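PDB 2IX4: 3-oxoacyl-[acyl-carrier-protein] synthase, mitochondrial from Arabidopsis thaliana, which catalyses the condensation steps of mitochondrial fatty acid synthesis, extending acyl chains by two carbons taken from malonyl-ACP. Local coordinates for residues Ala99-Ala103 / Glu104-Thr108; Lys140-Arg143 / Arg144-Pro147. All coordinates share one frame; numbering follows the deposited sequence.

Interaction 1. Residues Ala99-Ala103 / Glu104-Thr108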
loop_
_atom_site.group_PDB
_atom_site.type_symbol
_atom_site.label_atom_id
_atom_site.label_comp_id
_atom_site.label_asym_id
_atom_site.label_seq_id
_atom_site.Cartn_x
_atom_site.Cartn_y
_atom_site.Cartn_z
ATOM N N ALA A 99 12.185 10.073 15.433
ATOM C CA ALA A 99 11.025 10.962 15.359
ATOM C C ALA A 99 10.237 11.021 16.671
ATOM O O ALA A 99 9.891 12.105 17.141
ATOM C CB ALA A 99 10.113 10.556 14.200
ATOM N N LEU A 100 9.968 9.858 17.259
ATOM C CA LEU A 100 9.200 9.775 18.506
ATOM C C LEU A 100 9.933 10.376 19.705
ATOM O O LEU A 100 9.312 11.008 20.568
ATOM C CB LEU A 100 8.783 8.328 18.794
ATOM C CG LEU A 100 7.677 7.767 17.889
ATOM C CD1 LEU A 100 7.699 6.248 17.897
ATOM C CD2 LEU A 100 6.302 8.296 18.296
ATOM N N ARG A 101 11.247 10.179 19.759
ATOM C CA ARG A 101 12.059 10.767 20.827
ATOM C C ARG A 101 12.183 12.281 20.649
ATOM O O ARG A 101 12.163 13.029 21.627
ATOM C CB ARG A 101 13.424 10.085 20.917
ATOM C CG ARG A 101 13.317 8.658 21.433
ATOM C CD ARG A 101 14.658 7.976 21.606
ATOM N NE ARG A 101 14.473 6.561 21.922
ATOM C CZ ARG A 101 14.308 6.071 23.149
ATOM N NH1 ARG A 101 14.321 6.871 24.211
ATOM N NH2 ARG A 101 14.138 4.766 23.318
ATOM N N ASP A 102 12.279 12.716 19.392
ATOM C CA ASP A 102 12.228 14.136 19.027
ATOM C C ASP A 102 10.907 14.773 19.480
ATOM O O ASP A 102 10.901 15.868 20.050
ATOM C CB ASP A 102 12.414 14.288 17.513
ATOM C CG ASP A 102 12.532 15.738 17.065
ATOM O OD1 ASP A 102 13.060 16.578 17.825
ATOM O OD2 ASP A 102 12.115 16.029 15.925
ATOM N N ALA A 103 9.802 14.069 19.235
ATOM C CA ALA A 103 8.463 14.511 19.638
ATOM C C ALA A 103 8.187 14.308 21.129
ATOM O O ALA A 103 7.167 14.778 21.645
ATOM C CB ALA A 103 7.404 13.795 18.807
ATOM N N GLU A 104 9.099 13.616 21.811
ATOM C CA GLU A 104 8.921 13.214 23.210
ATOM C C GLU A 104 7.595 12.469 23.395
ATOM O O GLU A 104 6.863 12.692 24.361
ATOM C CB GLU A 104 9.052 14.416 24.161
ATOM C CG GLU A 104 10.395 15.131 24.050
ATOM C CD GLU A 104 10.658 16.120 25.173
ATOM O OE1 GLU A 104 9.727 16.439 25.947
ATOM O OE2 GLU A 104 11.815 16.582 25.278
ATOM N N TRP A 105 7.300 11.587 22.442
ATOM C CA TRP A 105 6.069 10.810 22.458
ATOM C C TRP A 105 6.349 9.318 22.605
ATOM O O TRP A 105 6.430 8.582 21.622
ATOM C CB TRP A 105 5.214 11.086 21.211
ATOM C CG TRP A 105 3.825 10.515 21.321
ATOM C CD1 TRP A 105 3.297 9.485 20.595
ATOM C CD2 TRP A 105 2.799 10.931 22.233
ATOM N NE1 TRP A 105 2.000 9.242 20.991
ATOM C CE2 TRP A 105 1.671 10.115 21.995
ATOM C CE3 TRP A 105 2.720 11.921 23.226
ATOM C CZ2 TRP A 105 0.476 10.257 22.707
ATOM C CZ3 TRP A 105 1.530 12.061 23.941
ATOM C CH2 TRP A 105 0.426 11.232 23.674
ATOM N N LEU A 106 6.499 8.886 23.851
ATOM C CA LEU A 106 6.637 7.476 24.175
ATOM C C LEU A 106 5.640 7.158 25.290
ATOM O O LEU A 106 6.042 6.894 26.425
ATOM C CB LEU A 106 8.080 7.160 24.603
ATOM C CG LEU A 106 9.187 7.426 23.569
ATOM C CD1 LEU A 106 10.556 7.544 24.234
ATOM C CD2 LEU A 106 9.202 6.364 22.473
ATOM N N PRO A 107 4.328 7.195 24.971
ATOM C CA PRO A 107 3.318 7.080 26.024
ATOM C C PRO A 107 3.328 5.720 26.716
ATOM O O PRO A 107 3.594 4.696 26.084
ATOM C CB PRO A 107 1.999 7.287 25.274
ATOM C CG PRO A 107 2.291 6.912 23.871
ATOM C CD PRO A 107 3.710 7.328 23.638
ATOM N N THR A 108 3.053 5.729 28.014
ATOM C CA THR A 108 2.935 4.503 28.791
ATOM C C THR A 108 1.466 4.161 29.038
ATOM O O THR A 108 1.123 3.002 29.277
ATOM C CB THR A 108 3.656 4.632 30.143
ATOM O OG1 THR A 108 3.162 5.783 30.835
ATOM C CG2 THR A 108 5.156 4.778 29.941
#

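Interaction 2. Residues Lys140-Arg143 / Arg144-Pro147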
loop_
_atom_site.group_PDB
_atom_site.type_symbol
_atom_site.label_atom_id
_atom_site.label_comp_id
_atom_site.label_asym_id
_atom_site.label_seq_id
_atom_site.Cartn_x
_atom_site.Cartn_y
_atom_site.Cartn_z
ATOM N N LYS A 140 16.446 -26.761 -6.046
ATOM C CA LYS A 140 15.722 -27.813 -5.325
ATOM C C LYS A 140 16.153 -27.930 -3.860
ATOM O O LYS A 140 16.513 -29.011 -3.390
ATOM C CB LYS A 140 15.809 -29.166 -6.048
ATOM C CG LYS A 140 14.954 -29.260 -7.305
ATOM C CD LYS A 140 15.736 -28.941 -8.566
ATOM C CE LYS A 140 16.412 -30.183 -9.140
ATOM N NZ LYS A 140 15.431 -31.120 -9.749
ATOM N N ARG A 141 16.114 -26.802 -3.155
ATOM C CA ARG A 141 16.502 -26.740 -1.748
ATOM C C ARG A 141 15.433 -26.040 -0.902
ATOM O O ARG A 141 15.750 -25.223 -0.033
ATOM C CB ARG A 141 17.858 -26.036 -1.591
ATOM C CG ARG A 141 19.050 -26.795 -2.179
ATOM C CD ARG A 141 20.378 -26.080 -1.919
ATOM N NE ARG A 141 20.425 -24.740 -2.509
ATOM C CZ ARG A 141 20.412 -23.604 -1.813
ATOM N NH1 ARG A 141 20.359 -23.625 -0.485
ATOM N NH2 ARG A 141 20.456 -22.438 -2.447
ATOM N N LEU A 142 14.168 -26.381 -1.151
ATOM C CA LEU A 142 13.037 -25.693 -0.521
ATOM C C LEU A 142 12.890 -25.943 0.980
ATOM O O LEU A 142 12.230 -25.169 1.669
ATOM C CB LEU A 142 11.725 -26.014 -1.243
ATOM C CG LEU A 142 11.282 -25.057 -2.354
ATOM C CD1 LEU A 142 10.043 -25.597 -3.050
ATOM C CD2 LEU A 142 11.025 -23.650 -1.817
ATOM N N ARG A 143 13.503 -27.017 1.476
ATOM C CA ARG A 143 13.524 -27.325 2.911
ATOM C C ARG A 143 14.107 -26.170 3.733
ATOM O O ARG A 143 13.723 -25.965 4.886
ATOM C CB ARG A 143 14.327 -28.607 3.163
ATOM C CG ARG A 143 14.434 -29.036 4.621
ATOM C CD ARG A 143 15.686 -29.878 4.861
ATOM N NE ARG A 143 15.724 -30.414 6.222
ATOM C CZ ARG A 143 15.287 -31.622 6.571
ATOM N NH1 ARG A 143 14.781 -32.448 5.661
ATOM N NH2 ARG A 143 15.362 -32.009 7.837
ATOM N N ARG A 144 15.024 -25.419 3.125
ATOM C CA ARG A 144 15.691 -24.292 3.783
ATOM C C ARG A 144 14.793 -23.057 3.937
ATOM O O ARG A 144 15.126 -22.148 4.702
ATOM C CB ARG A 144 16.978 -23.901 3.035
ATOM C CG ARG A 144 17.930 -25.050 2.713
ATOM C CD ARG A 144 18.738 -25.519 3.923
ATOM N NE ARG A 144 19.937 -24.707 4.132
ATOM C CZ ARG A 144 20.954 -25.041 4.927
ATOM N NH1 ARG A 144 20.942 -26.184 5.606
ATOM N NH2 ARG A 144 21.996 -24.226 5.041
ATOM N N LEU A 145 13.670 -23.025 3.216
ATOM C CA LEU A 145 12.772 -21.861 3.227
ATOM C C LEU A 145 12.368 -21.465 4.645
ATOM O O LEU A 145 11.989 -22.313 5.451
ATOM C CB LEU A 145 11.528 -22.098 2.359
ATOM C CG LEU A 145 10.599 -20.900 2.106
ATOM C CD1 LEU A 145 11.273 -19.848 1.246
ATOM C CD2 LEU A 145 9.305 -21.352 1.461
ATOM N N SER A 146 12.473 -20.171 4.933
ATOM C CA SER A 146 12.220 -19.637 6.268
ATOM C C SER A 146 10.725 -19.481 6.550
ATOM O O SER A 146 9.967 -19.083 5.661
ATOM C CB SER A 146 12.925 -18.286 6.437
ATOM O OG SER A 146 12.682 -17.731 7.721
ATOM N N PRO A 147 10.298 -19.788 7.793
ATOM C CA PRO A 147 8.922 -19.512 8.221
ATOM C C PRO A 147 8.632 -18.011 8.258
ATOM O O PRO A 147 7.466 -17.605 8.270
ATOM C CB PRO A 147 8.868 -20.084 9.646
ATOM C CG PRO A 147 10.048 -20.987 9.765
ATOM C CD PRO A 147 11.090 -20.418 8.867
#

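Interaction 1. Residues Ala99-Ala103 / Glu104-Thr108
A chi1 of -169° swings the Trp-105 indole away from its own backbone N to the side of the carbonyl carbon, and its CD1 edge faces Leu-100, whose own CG lies beside its backbone N (chi1 -72°) and carries CD2 into the plane of the ring. Leu-100 CD2 stands 4.0 Å from Trp-105 CD1, an edge contact that leaves the ring faces to other neighbours: Pro-107 lays CD over one of them, off centre toward the rim, 3.6 Å above the plane. The same Leu-100 methyl lies 3.3 Å from Trp-105 O, a buried oxygen without a hydrogen-bond partner. Here the chain leaves helix 87-102 through a Schellman motif. Trp-105 N donates a nearly straight bond to Leu-100 O (2.8 Å, N-H...O 168°), and Glu-104 N makes a weak one to Arg-101 O (3.1 Å). Glu-104, at positive phi, is the C-prime residue that turns the backbone out of the helix. Apolar contacts span the turn: Ala-103 CB meets Trp-105 CB at 4.2 Å, and Leu-106 divides its two methyls between two helix residues. Its CD2 approaches Leu-100 CB, while its CD1 lies over one face of the Arg-101 guanidinium, off centre, 3.8 Å from Arg-101 NH1. That guanidinium is also tied through NE to Asp-97 in a salt bridge. Trp-105 NE1 bonds Thr-116 OG1, and Leu-100 rests on Val-256 of strand 251-259 and on Tyr-166.

Interaction 2. Residues Lys140-Arg143 / Arg144-Pro147
Two backbone hydrogen bonds close the tight bend that joins Arg-141 and Leu-142 to Arg-144 and Leu-145. Arg-144 N donates to Arg-141 O at 3.2 Å, and Leu-145 N donates to Leu-142 O at 3.0 Å. Both donors sit well above the plane of the carbonyl they reach, the second 60° out of it, so neither bond lies on a lone pair. The second bond also draws Leu-145 CB to 3.2 Å from Leu-142 O.

The apolar contact is a pair of leucines. In Leu-145 a chi1 of -171° sets CG beside the carbonyl carbon, and chi2 then brings CD2 to a loose approach of 4.4 Å to Leu-142 CD2. Leu-145 also packs on Ala-133 and Leu-136 of helix 127-138 and on Gly-217 of the second subunit, and Leu-142 touches Thr-53 of that subunit.

The arginines supply the charged part. Arg-144 bends at chi2 and chi3, and its CG, 3.5 Å from Arg-141 O, comes obliquely to the Arg-141 guanidinium, 4.3 Å from NH1. Only the aliphatic carbon makes this approach: Arg-144 NE remains 4.8 Å from Arg-141 NH1. The like charges would be expected to disfavour a closer approach, while the salt bridge of Arg-141 NH2 to Glu-139 OE1 probably offsets part of the Arg-141 charge.

Polar bonds also reach the second subunit, from Leu-142 N to its Tyr-52 OH and from Lys-140 NZ to its Glu-48 OE1. Lys-140, at positive phi, ends helix 127-138 in a Schellman motif, and the chain then makes successive i-to-i+3 bonds typical of a short 3-10 turn, here in the loop leading to helix 149-153 at the interface of the homodimer.

Overall arrangement
Both contacts are local turns just past a helix, and both are partly buried, but they lie at different edges of the fold, their centres about 40 Å apart and their nearest atoms about 26 Å apart. Interaction 1 ends helix 87-102 against strand 251-259 of the main sheet, and its inner side is aromatic and aliphatic; no other chain touches it. Interaction 2 follows helix 127-138, lies farther from the centre of the chain, and meets the second subunit, with arginines on its exposed side and leucines buried, against helix 127-138 and the second subunit. No structural element is shared by the two. Neither lies at the annotated sites, although the side chain of Leu-145 is about 14 Å from a bound hexanoic acid.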